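PDB 3A79: toll-like receptor 6, Variable lymphocyte receptor B from Mus musculus, which probably recognises bacterial diacylated lipopeptides together with Toll-like receptor 2, its ectodomain here being fused by engineering to part of a hagfish receptor. Local coordinates for residues 270-274 with 327-333; 306-312 with 335-341; 117-121 with 139-145. All blocks are in the same frame, centred on the assembly; numbering follows the deposited sequence.

Contact 1: 270-274 with 327-333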
loop_
_atom_site.group_PDB
_atom_site.type_symbol
_atom_site.label_atom_id
_atom_site.label_comp_id
_atom_site.label_asym_id
_atom_site.label_seq_id
_atom_site.Cartn_x
_atom_site.Cartn_y
_atom_site.Cartn_z
ATOM N N PHE B 270 16.486 -4.211 26.762
ATOM C CA PHE B 270 16.385 -5.616 26.357
ATOM C C PHE B 270 17.444 -6.466 27.055
ATOM O O PHE B 270 17.121 -7.488 27.651
ATOM C CB PHE B 270 16.508 -5.795 24.834
ATOM C CG PHE B 270 15.390 -5.162 24.053
ATOM C CD1 PHE B 270 15.662 -4.311 22.986
ATOM C CD2 PHE B 270 14.074 -5.403 24.385
ATOM C CE1 PHE B 270 14.636 -3.705 22.268
ATOM C CE2 PHE B 270 13.036 -4.798 23.665
ATOM C CZ PHE B 270 13.323 -3.948 22.609
ATOM N N GLN B 271 18.702 -6.037 26.978
ATOM C CA GLN B 271 19.825 -6.790 27.553
ATOM C C GLN B 271 19.675 -6.985 29.059
ATOM O O GLN B 271 20.070 -8.015 29.601
ATOM C CB GLN B 271 21.156 -6.089 27.275
ATOM C CG GLN B 271 21.558 -6.045 25.826
ATOM C CD GLN B 271 22.153 -7.347 25.358
ATOM O OE1 GLN B 271 23.314 -7.641 25.631
ATOM N NE2 GLN B 271 21.363 -8.135 24.632
ATOM N N PHE B 272 19.121 -5.977 29.727
ATOM C CA PHE B 272 18.876 -6.025 31.162
ATOM C C PHE B 272 17.904 -7.143 31.505
ATOM O O PHE B 272 18.016 -7.793 32.543
ATOM C CB PHE B 272 18.315 -4.683 31.641
ATOM C CG PHE B 272 17.686 -4.736 33.002
ATOM C CD1 PHE B 272 18.455 -4.540 34.146
ATOM C CD2 PHE B 272 16.329 -4.984 33.142
ATOM C CE1 PHE B 272 17.884 -4.592 35.403
ATOM C CE2 PHE B 272 15.750 -5.039 34.400
ATOM C CZ PHE B 272 16.529 -4.842 35.532
ATOM N N PHE B 273 16.952 -7.366 30.613
ATOM C CA PHE B 273 15.895 -8.320 30.855
ATOM C C PHE B 273 16.321 -9.745 30.550
ATOM O O PHE B 273 15.849 -10.688 31.174
ATOM C CB PHE B 273 14.673 -7.967 30.014
ATOM C CG PHE B 273 13.818 -6.893 30.610
ATOM C CD1 PHE B 273 13.618 -5.697 29.943
ATOM C CD2 PHE B 273 13.204 -7.082 31.831
ATOM C CE1 PHE B 273 12.824 -4.708 30.485
ATOM C CE2 PHE B 273 12.417 -6.093 32.377
ATOM C CZ PHE B 273 12.229 -4.905 31.703
ATOM N N TRP B 274 17.217 -9.897 29.588
ATOM C CA TRP B 274 17.488 -11.210 29.014
ATOM C C TRP B 274 17.921 -12.264 30.056
ATOM O O TRP B 274 17.455 -13.409 30.035
ATOM C CB TRP B 274 18.505 -11.074 27.874
ATOM C CG TRP B 274 18.060 -11.719 26.595
ATOM C CD1 TRP B 274 18.519 -12.885 26.063
ATOM C CD2 TRP B 274 17.070 -11.231 25.690
ATOM N NE1 TRP B 274 17.874 -13.154 24.886
ATOM C CE2 TRP B 274 16.978 -12.154 24.634
ATOM C CE3 TRP B 274 16.248 -10.103 25.672
ATOM C CZ2 TRP B 274 16.100 -11.985 23.572
ATOM C CZ3 TRP B 274 15.380 -9.935 24.617
ATOM C CH2 TRP B 274 15.309 -10.872 23.582
ATOM N N VAL B 327 18.829 -6.080 15.981
ATOM C CA VAL B 327 18.543 -6.186 17.411
ATOM C C VAL B 327 17.338 -7.082 17.716
ATOM O O VAL B 327 17.286 -7.711 18.770
ATOM C CB VAL B 327 18.330 -4.789 18.016
ATOM C CG1 VAL B 327 17.661 -4.870 19.377
ATOM C CG2 VAL B 327 19.658 -4.051 18.091
ATOM N N PHE B 328 16.374 -7.139 16.796
ATOM C CA PHE B 328 15.237 -8.054 16.920
ATOM C C PHE B 328 15.466 -9.362 16.169
ATOM O O PHE B 328 15.118 -10.428 16.652
ATOM C CB PHE B 328 13.947 -7.420 16.393
ATOM C CG PHE B 328 13.570 -6.156 17.080
ATOM C CD1 PHE B 328 13.790 -4.933 16.469
ATOM C CD2 PHE B 328 12.996 -6.184 18.336
ATOM C CE1 PHE B 328 13.448 -3.758 17.104
ATOM C CE2 PHE B 328 12.651 -5.009 18.974
ATOM C CZ PHE B 328 12.880 -3.794 18.356
ATOM N N ALA B 329 16.032 -9.280 14.972
ATOM C CA ALA B 329 16.140 -10.460 14.130
ATOM C C ALA B 329 16.965 -11.548 14.807
ATOM O O ALA B 329 16.604 -12.729 14.770
ATOM C CB ALA B 329 16.721 -10.093 12.786
ATOM N N GLU B 330 18.058 -11.134 15.445
ATOM C CA GLU B 330 18.958 -12.053 16.144
ATOM C C GLU B 330 18.488 -12.442 17.553
ATOM O O GLU B 330 19.301 -12.866 18.369
ATOM C CB GLU B 330 20.375 -11.462 16.255
ATOM C CG GLU B 330 20.902 -10.731 15.023
ATOM C CD GLU B 330 22.400 -10.457 15.116
ATOM O OE1 GLU B 330 22.858 -9.353 14.727
ATOM O OE2 GLU B 330 23.123 -11.360 15.585
ATOM N N MET B 331 17.200 -12.293 17.853
ATOM C CA MET B 331 16.687 -12.671 19.174
ATOM C C MET B 331 16.409 -14.162 19.227
ATOM O O MET B 331 15.928 -14.743 18.249
ATOM C CB MET B 331 15.418 -11.895 19.548
ATOM C CG MET B 331 15.659 -10.444 19.922
ATOM S SD MET B 331 14.165 -9.548 20.388
ATOM C CE MET B 331 14.937 -8.186 21.258
ATOM N N ASN B 332 16.717 -14.772 20.369
ATOM C CA ASN B 332 16.567 -16.215 20.538
ATOM C C ASN B 332 15.376 -16.605 21.406
ATOM O O ASN B 332 15.499 -17.406 22.336
ATOM C CB ASN B 332 17.851 -16.851 21.071
ATOM C CG ASN B 332 18.240 -16.330 22.444
ATOM O OD1 ASN B 332 17.794 -15.263 22.865
ATOM N ND2 ASN B 332 19.085 -17.084 23.150
ATOM N N ILE B 333 14.222 -16.038 21.076
ATOM C CA ILE B 333 12.979 -16.362 21.749
ATOM C C ILE B 333 12.059 -17.090 20.768
ATOM O O ILE B 333 12.364 -17.165 19.585
ATOM C CB ILE B 333 12.320 -15.089 22.268
ATOM C CG1 ILE B 333 12.106 -14.104 21.116
ATOM C CG2 ILE B 333 13.187 -14.458 23.346
ATOM C CD1 ILE B 333 12.040 -12.654 21.551
#

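Contact 2: 306-312 with 335-341. With NAG (2-acetamido-2-deoxy-beta-D-glucopyranose), chain G; NAG (2-acetamido-2-deoxy-beta-D-glucopyranose), chain C.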
loop_
_atom_site.group_PDB
_atom_site.type_symbol
_atom_site.label_atom_id
_atom_site.label_comp_id
_atom_site.label_asym_id
_atom_site.label_seq_id
_atom_site.Cartn_x
_atom_site.Cartn_y
_atom_site.Cartn_z
ATOM N N SER B 306 8.457 -14.567 24.922
ATOM C CA SER B 306 7.744 -13.638 24.040
ATOM C C SER B 306 8.045 -12.158 24.201
ATOM O O SER B 306 7.758 -11.577 25.238
ATOM C CB SER B 306 6.227 -13.811 24.199
ATOM O OG SER B 306 5.565 -12.560 24.042
ATOM N N LEU B 307 8.566 -11.542 23.145
ATOM C CA LEU B 307 8.567 -10.085 23.034
ATOM C C LEU B 307 7.358 -9.632 22.221
ATOM O O LEU B 307 7.003 -10.237 21.207
ATOM C CB LEU B 307 9.848 -9.581 22.381
ATOM C CG LEU B 307 10.002 -8.064 22.424
ATOM C CD1 LEU B 307 9.855 -7.580 23.850
ATOM C CD2 LEU B 307 11.350 -7.663 21.855
ATOM N N MET B 308 6.710 -8.572 22.677
ATOM C CA MET B 308 5.541 -8.060 21.985
ATOM C C MET B 308 5.548 -6.537 22.022
ATOM O O MET B 308 5.379 -5.934 23.082
ATOM C CB MET B 308 4.272 -8.580 22.644
ATOM C CG MET B 308 3.051 -8.489 21.754
ATOM S SD MET B 308 1.688 -7.556 22.462
ATOM C CE MET B 308 2.326 -5.911 22.252
ATOM N N ILE B 309 5.751 -5.920 20.862
ATOM C CA ILE B 309 5.781 -4.468 20.756
ATOM C C ILE B 309 4.611 -3.982 19.904
ATOM O O ILE B 309 4.346 -4.531 18.834
ATOM C CB ILE B 309 7.107 -3.986 20.150
ATOM C CG1 ILE B 309 8.279 -4.671 20.848
ATOM C CG2 ILE B 309 7.243 -2.495 20.298
ATOM C CD1 ILE B 309 9.606 -3.992 20.616
ATOM N N GLU B 310 3.904 -2.963 20.387
ATOM C CA GLU B 310 2.736 -2.444 19.684
ATOM C C GLU B 310 2.643 -0.938 19.763
ATOM O O GLU B 310 2.649 -0.362 20.844
ATOM C CB GLU B 310 1.434 -3.057 20.213
ATOM C CG GLU B 310 0.268 -2.922 19.231
ATOM C CD GLU B 310 -1.072 -3.406 19.783
ATOM O OE1 GLU B 310 -1.112 -4.448 20.486
ATOM O OE2 GLU B 310 -2.092 -2.739 19.493
ATOM N N HIS B 311 2.526 -0.310 18.601
ATOM C CA HIS B 311 2.416 1.142 18.502
ATOM C C HIS B 311 3.759 1.796 18.726
ATOM O O HIS B 311 4.123 2.106 19.854
ATOM C CB HIS B 311 1.397 1.706 19.490
ATOM C CG HIS B 311 1.051 3.137 19.228
ATOM N ND1 HIS B 311 0.708 3.599 17.976
ATOM C CD2 HIS B 311 1.006 4.211 20.049
ATOM C CE1 HIS B 311 0.468 4.893 18.036
ATOM N NE2 HIS B 311 0.638 5.291 19.285
ATOM N N VAL B 312 4.494 2.011 17.647
ATOM C CA VAL B 312 5.836 2.537 17.762
ATOM C C VAL B 312 5.948 3.809 16.960
ATOM O O VAL B 312 5.794 3.790 15.742
ATOM C CB VAL B 312 6.867 1.534 17.247
ATOM C CG1 VAL B 312 8.261 2.122 17.356
ATOM C CG2 VAL B 312 6.760 0.233 18.024
ATOM N N MET B 335 8.581 -16.364 20.375
ATOM C CA MET B 335 7.583 -15.479 19.790
ATOM C C MET B 335 7.984 -14.011 19.768
ATOM O O MET B 335 8.320 -13.437 20.801
ATOM C CB MET B 335 6.260 -15.627 20.525
ATOM C CG MET B 335 5.833 -17.051 20.726
ATOM S SD MET B 335 4.533 -17.100 21.954
ATOM C CE MET B 335 3.292 -16.106 21.114
ATOM N N LEU B 336 7.936 -13.416 18.576
ATOM C CA LEU B 336 8.160 -11.989 18.393
ATOM C C LEU B 336 6.983 -11.372 17.660
ATOM O O LEU B 336 6.674 -11.783 16.547
ATOM C CB LEU B 336 9.425 -11.733 17.583
ATOM C CG LEU B 336 9.721 -10.250 17.348
ATOM C CD1 LEU B 336 9.877 -9.519 18.671
ATOM C CD2 LEU B 336 10.960 -10.062 16.494
ATOM N N SER B 337 6.327 -10.405 18.298
ATOM C CA SER B 337 5.335 -9.568 17.636
ATOM C C SER B 337 5.820 -8.116 17.614
ATOM O O SER B 337 6.189 -7.569 18.647
ATOM C CB SER B 337 3.978 -9.638 18.352
ATOM O OG SER B 337 3.412 -10.941 18.356
ATOM N N ILE B 338 5.832 -7.495 16.439
ATOM C CA ILE B 338 6.054 -6.054 16.345
ATOM C C ILE B 338 5.011 -5.414 15.448
ATOM O O ILE B 338 5.067 -5.588 14.239
ATOM C CB ILE B 338 7.401 -5.718 15.742
ATOM C CG1 ILE B 338 8.533 -6.102 16.697
ATOM C CG2 ILE B 338 7.438 -4.228 15.396
ATOM C CD1 ILE B 338 9.916 -5.922 16.101
ATOM N N SER B 339 4.084 -4.654 16.034
ATOM C CA SER B 339 2.897 -4.168 15.313
ATOM C C SER B 339 2.634 -2.659 15.415
ATOM O O SER B 339 2.997 -2.013 16.394
ATOM C CB SER B 339 1.653 -4.923 15.797
ATOM O OG SER B 339 1.805 -6.321 15.626
ATOM N N ASP B 340 1.979 -2.106 14.401
ATOM C CA ASP B 340 1.621 -0.687 14.404
ATOM C C ASP B 340 2.845 0.236 14.552
ATOM O O ASP B 340 2.925 1.048 15.472
ATOM C CB ASP B 340 0.598 -0.416 15.503
ATOM C CG ASP B 340 0.006 0.979 15.433
ATOM O OD1 ASP B 340 0.245 1.712 14.440
ATOM O OD2 ASP B 340 -0.711 1.333 16.394
ATOM N N THR B 341 3.785 0.109 13.623
ATOM C CA THR B 341 5.015 0.873 13.650
ATOM C C THR B 341 5.271 1.389 12.248
ATOM O O THR B 341 4.619 0.956 11.307
ATOM C CB THR B 341 6.174 -0.043 13.978
ATOM O OG1 THR B 341 6.621 -0.662 12.767
ATOM C CG2 THR B 341 5.736 -1.121 14.959
HETATM C C1 NAG G . -0.933 -9.821 16.119
HETATM C C2 NAG G . -2.040 -10.480 16.945
HETATM C C3 NAG G . -3.222 -9.559 17.259
HETATM C C4 NAG G . -2.813 -8.130 17.622
HETATM C C5 NAG G . -1.692 -7.634 16.708
HETATM C C6 NAG G . -1.138 -6.317 17.220
HETATM C C7 NAG G . -2.393 -12.889 16.720
HETATM C C8 NAG G . -3.082 -13.979 15.944
HETATM N N2 NAG G . -2.546 -11.647 16.247
HETATM O O3 NAG G . -4.012 -10.120 18.293
HETATM O O4 NAG G . -3.974 -7.304 17.546
HETATM O O5 NAG G . -0.624 -8.555 16.654
HETATM O O6 NAG G . -0.884 -6.449 18.601
HETATM O O7 NAG G . -1.730 -13.159 17.727
HETATM C C1 NAG C . -4.146 -6.465 18.712
HETATM C C2 NAG C . -4.725 -5.102 18.297
HETATM C C3 NAG C . -5.236 -4.309 19.490
HETATM C C4 NAG C . -6.224 -5.162 20.277
HETATM C C5 NAG C . -5.499 -6.423 20.742
HETATM C C6 NAG C . -6.434 -7.380 21.469
HETATM C C7 NAG C . -3.968 -4.070 16.238
HETATM C C8 NAG C . -3.046 -3.056 15.604
HETATM N N2 NAG C . -3.798 -4.281 17.543
HETATM O O3 NAG C . -5.766 -3.066 19.071
HETATM O O4 NAG C . -6.736 -4.420 21.369
HETATM O O5 NAG C . -4.951 -7.142 19.657
HETATM O O6 NAG C . -7.344 -7.935 20.543
HETATM O O7 NAG C . -4.820 -4.678 15.571
#

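Contact 3: 117-121 with 139-145. With NAG (2-acetamido-2-deoxy-beta-D-glucopyranose), chain L.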
loop_
_atom_site.group_PDB
_atom_site.type_symbol
_atom_site.label_atom_id
_atom_site.label_comp_id
_atom_site.label_asym_id
_atom_site.label_seq_id
_atom_site.Cartn_x
_atom_site.Cartn_y
_atom_site.Cartn_z
ATOM N N CYS B 117 -8.962 5.550 59.345
ATOM C CA CYS B 117 -8.034 4.422 59.342
ATOM C C CYS B 117 -8.717 3.073 59.093
ATOM O O CYS B 117 -8.060 2.102 58.705
ATOM C CB CYS B 117 -7.203 4.389 60.630
ATOM S SG CYS B 117 -5.578 5.231 60.556
ATOM N N CYS B 118 -10.032 3.007 59.291
ATOM C CA CYS B 118 -10.730 1.736 59.123
ATOM C C CYS B 118 -11.771 1.698 57.998
ATOM O O CYS B 118 -12.943 2.035 58.214
ATOM C CB CYS B 118 -11.357 1.288 60.435
ATOM S SG CYS B 118 -11.646 -0.481 60.476
ATOM N N PRO B 119 -11.336 1.274 56.794
ATOM C CA PRO B 119 -12.168 1.020 55.618
ATOM C C PRO B 119 -13.129 -0.127 55.860
ATOM O O PRO B 119 -12.808 -1.050 56.604
ATOM C CB PRO B 119 -11.146 0.594 54.558
ATOM C CG PRO B 119 -9.890 1.197 54.984
ATOM C CD PRO B 119 -9.909 1.112 56.479
ATOM N N MET B 120 -14.291 -0.071 55.216
ATOM C CA MET B 120 -15.325 -1.088 55.392
ATOM C C MET B 120 -14.837 -2.487 55.002
ATOM O O MET B 120 -14.214 -2.687 53.955
ATOM C CB MET B 120 -16.604 -0.702 54.634
ATOM C CG MET B 120 -16.362 -0.177 53.217
ATOM S SD MET B 120 -16.584 1.600 53.017
ATOM C CE MET B 120 -16.540 2.090 54.734
ATOM N N ALA B 121 -15.121 -3.457 55.864
ATOM C CA ALA B 121 -14.664 -4.826 55.654
ATOM C C ALA B 121 -15.284 -5.463 54.409
ATOM O O ALA B 121 -14.837 -6.512 53.942
ATOM C CB ALA B 121 -14.952 -5.669 56.891
ATOM N N CYS B 139 -3.416 2.205 56.952
ATOM C CA CYS B 139 -3.302 2.087 58.407
ATOM C C CYS B 139 -3.299 0.619 58.829
ATOM O O CYS B 139 -3.549 -0.266 58.018
ATOM C CB CYS B 139 -4.451 2.803 59.127
ATOM S SG CYS B 139 -4.694 4.573 58.837
ATOM N N LYS B 140 -3.049 0.363 60.109
ATOM C CA LYS B 140 -2.950 -1.008 60.599
ATOM C C LYS B 140 -4.260 -1.798 60.470
ATOM O O LYS B 140 -4.245 -3.027 60.375
ATOM C CB LYS B 140 -2.444 -1.031 62.049
ATOM C CG LYS B 140 -3.470 -0.605 63.092
ATOM C CD LYS B 140 -3.036 -1.046 64.473
ATOM C CE LYS B 140 -3.546 -0.101 65.551
ATOM N NZ LYS B 140 -3.039 -0.474 66.919
ATOM N N GLU B 141 -5.388 -1.096 60.461
ATOM C CA GLU B 141 -6.685 -1.765 60.452
ATOM C C GLU B 141 -6.994 -2.393 59.098
ATOM O O GLU B 141 -7.868 -3.257 58.996
ATOM C CB GLU B 141 -7.806 -0.809 60.864
ATOM C CG GLU B 141 -7.859 -0.492 62.349
ATOM C CD GLU B 141 -6.966 0.674 62.724
ATOM O OE1 GLU B 141 -6.287 1.208 61.824
ATOM O OE2 GLU B 141 -6.940 1.060 63.915
ATOM N N PHE B 142 -6.274 -1.953 58.066
ATOM C CA PHE B 142 -6.437 -2.490 56.715
ATOM C C PHE B 142 -6.289 -4.008 56.693
ATOM O O PHE B 142 -6.542 -4.649 55.683
ATOM C CB PHE B 142 -5.427 -1.861 55.747
ATOM C CG PHE B 142 -5.796 -0.480 55.289
ATOM C CD1 PHE B 142 -5.698 -0.136 53.948
ATOM C CD2 PHE B 142 -6.242 0.476 56.198
ATOM C CE1 PHE B 142 -6.036 1.139 53.519
ATOM C CE2 PHE B 142 -6.581 1.755 55.776
ATOM C CZ PHE B 142 -6.477 2.087 54.433
ATOM N N GLY B 143 -5.871 -4.579 57.811
ATOM C CA GLY B 143 -5.732 -6.014 57.909
ATOM C C GLY B 143 -7.079 -6.697 57.934
ATOM O O GLY B 143 -7.174 -7.848 57.518
ATOM N N ASN B 144 -8.105 -5.982 58.417
ATOM C CA ASN B 144 -9.476 -6.509 58.548
ATOM C C ASN B 144 -10.160 -6.663 57.189
ATOM O O ASN B 144 -11.161 -7.373 57.062
ATOM C CB ASN B 144 -10.326 -5.623 59.485
ATOM C CG ASN B 144 -11.663 -6.268 59.877
ATOM O OD1 ASN B 144 -11.747 -7.484 60.021
ATOM N ND2 ASN B 144 -12.712 -5.439 60.050
ATOM N N LEU B 145 -9.605 -5.989 56.183
ATOM C CA LEU B 145 -10.102 -6.065 54.816
ATOM C C LEU B 145 -9.733 -7.394 54.171
ATOM O O LEU B 145 -9.118 -7.424 53.106
ATOM C CB LEU B 145 -9.534 -4.924 53.974
ATOM C CG LEU B 145 -9.715 -3.492 54.473
ATOM C CD1 LEU B 145 -9.497 -2.522 53.323
ATOM C CD2 LEU B 145 -11.091 -3.294 55.068
HETATM C C1 NAG L . -13.807 -5.978 60.853
HETATM C C2 NAG L . -14.752 -4.926 61.472
HETATM C C3 NAG L . -15.982 -5.492 62.227
HETATM C C4 NAG L . -16.696 -6.490 61.309
HETATM C C5 NAG L . -15.724 -7.520 60.727
HETATM C C6 NAG L . -16.454 -8.306 59.643
HETATM C C7 NAG L . -13.916 -2.715 61.911
HETATM C C8 NAG L . -13.762 -1.687 62.996
HETATM N N2 NAG L . -13.991 -3.991 62.284
HETATM O O3 NAG L . -16.890 -4.482 62.696
HETATM O O4 NAG L . -17.754 -7.175 61.965
HETATM O O5 NAG L . -14.535 -6.984 60.154
HETATM O O6 NAG L . -15.521 -9.079 58.928
HETATM O O7 NAG L . -13.976 -2.372 60.728
#

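Contact 1: 270-274 with 327-333
Trp-274 and Phe-270 enclose the thioether end of Met-331, which reaches across from the loop following helix 321-329; all three belong to the TLR6 part of the fusion. The Met-331 chain runs extended beyond CG (chi2 -179°), which places its CE methyl between the two aromatic side chains. On one side CE lies over a face of Phe-270, 4.2 Å from the ring centroid, a CH-pi contact. On the other, CE comes within 3.6 Å of Trp-274 CH2, and SD meets the same end of the indole obliquely, as a Met-aromatic contact. Ile-333 CG2 adds packing at Trp-274 CZ2 (3.8 Å), while Phe-270 CZ lies 3.8 Å from Phe-328 CE2, the ring planes 72° apart. This is the tight, buried part; Leu-307 of strand 306-314 lines it as well. Toward solvent the contact thins to one polar pair: Trp-274 NE1 donates to Asn-332 OD1 at 2.9 Å, nearly straight (160°), with the oxygen in the plane of the indole and the ring and amide almost coplanar. The other end of that partly exposed amide has a weak bond to Ser-300 O. A leucine replacing Trp-274 would probably leave Asn-332 OD1 without its N-H donor and open a gap beside the Met-331 thioether. Chemically the contact joins the ends of helices 263-273 and 321-329 of the leucine-rich repeat solenoid, and the residues that follow them, mainly through apolar burial, the single hydrogen bond satisfying the indole nitrogen and helping to orient the amide at the margin.

Contact 2: 306-312 with 335-341
Segment 306-312, part of strand 306-314, and strand 335-339 run parallel, their axes 4.6 Å apart at closest and their N-to-C directions 5° apart, with Ser-306 beside Met-335 and each later residue beside its counterpart up to Glu-310 and Ser-339. Leu-307, Ile-309 and His-311 donate their N-H to the carbonyls of Met-335, Ser-337 and Ser-339; the oxygens of Leu-307 and Ile-309 take the N-H of Ser-337 and Ser-339. Ser-306, Met-308 and Glu-310 bond instead with strand 278-288. At the end both chains turn through positive phi, at His-311 and Asp-340; the register holds, but the bonding pattern changes: Val-312 N, immediately after His-311, bonds to Asp-340 O (2.8 Å). Leu-307, Ile-309, Leu-336 and Ile-338 face the interior, where Phe-328 of helix 321-329 packs on all four; Leu-336 CD1 lies alongside Leu-307 CB at 3.7 Å. This is the build of a leucine-rich repeat solenoid, here in the TLR6 part, with successive parallel strands lining its concave side. On the opposite face Glu-310 meets an N-linked glycan. Glu-310 swings its CG away from the backbone N (chi1 -160°) and stays extended beyond, which lets the carboxylate span two linked sugars: OE1 accepts from O6 of NAG (chain G) at 2.8 Å, and OE2 from N2 of NAG (chain C) at 3.0 Å. Beyond the end of strand 335-339, Asp-340 lies side by side with His-311. His-311 ND1 donates to Asp-340 OD2 at 3.1 Å along a bent path (136°), reaching the oxygen from above the carboxylate plane. Val-312 CG2 and Thr-341 CG2 touch at 3.5 Å, while Thr-341 OG1 bonds to Phe-343 N.

Contact 3: 117-121 with 139-145
Cys-117 and Cys-139 join the two loops covalently, in the TLR6 part of the chain: their SG atoms are 2.0 Å apart, with a disulfide torsion of -65°. Beyond this link the segments are held by van der Waals and CH-pi contacts, with no hydrogen bond between them. Pro-119 is the main apolar partner. Its CG sits over one face of Phe-142, 3.8 Å from the ring centroid and displaced toward the rim, and the two side chains cross at about a right angle. Cys-117 O meets the same ring at its edge, beside CE2, while the backbone N of Cys-139 lies over the face turned away from the proline. The two methyls of Leu-145 divide the work: CD1 packs on Pro-119 CB (3.7 Å) and CD2 lies against the carbonyl oxygens of Pro-119 and Met-120. Toward solvent, Glu-141 CB rests beside Cys-118 SG at 3.9 Å. The glycan forms the third kind of contact. Asn-144 ND2 is bonded to C1 of NAG (chain L), and the side chain, turned opposite its own backbone N (chi1 -169°), sets the amide on the Ala-121 side, where Ala-121 CB approaches the sugar ring oxygen O5 at 3.5 Å. The segments lie in the loops before and after strand 125-127; Pro-119 packs on Phe-93, Met-120 on Phe-96 and Leu-102, and Phe-142 on Val-166 in the loop beyond strand 150-154.

Overall arrangement
Contacts 1 and 2 are neighbours, their centres 13 Å apart, and their segments alternate along the chain: strand 306-314 leads into helix 321-329 and then strand 335-339. They share an apolar interior, where Phe-328 CE2 touches Ile-309 CD1 at 3.6 Å and Met-331 CE touches Leu-307 CD2 at 3.7 Å. Contact 1 thus joins the helix ends and following loops behind the strands that contact 2 pairs, while the sugars held by Glu-310 lie on the other face of those strands. Contact 3 comes earlier in the chain, its centre about 44 Å from that of contact 1 and 42 Å from that of contact 2, and carries a separate glycan. All three lie in the TLR6 part.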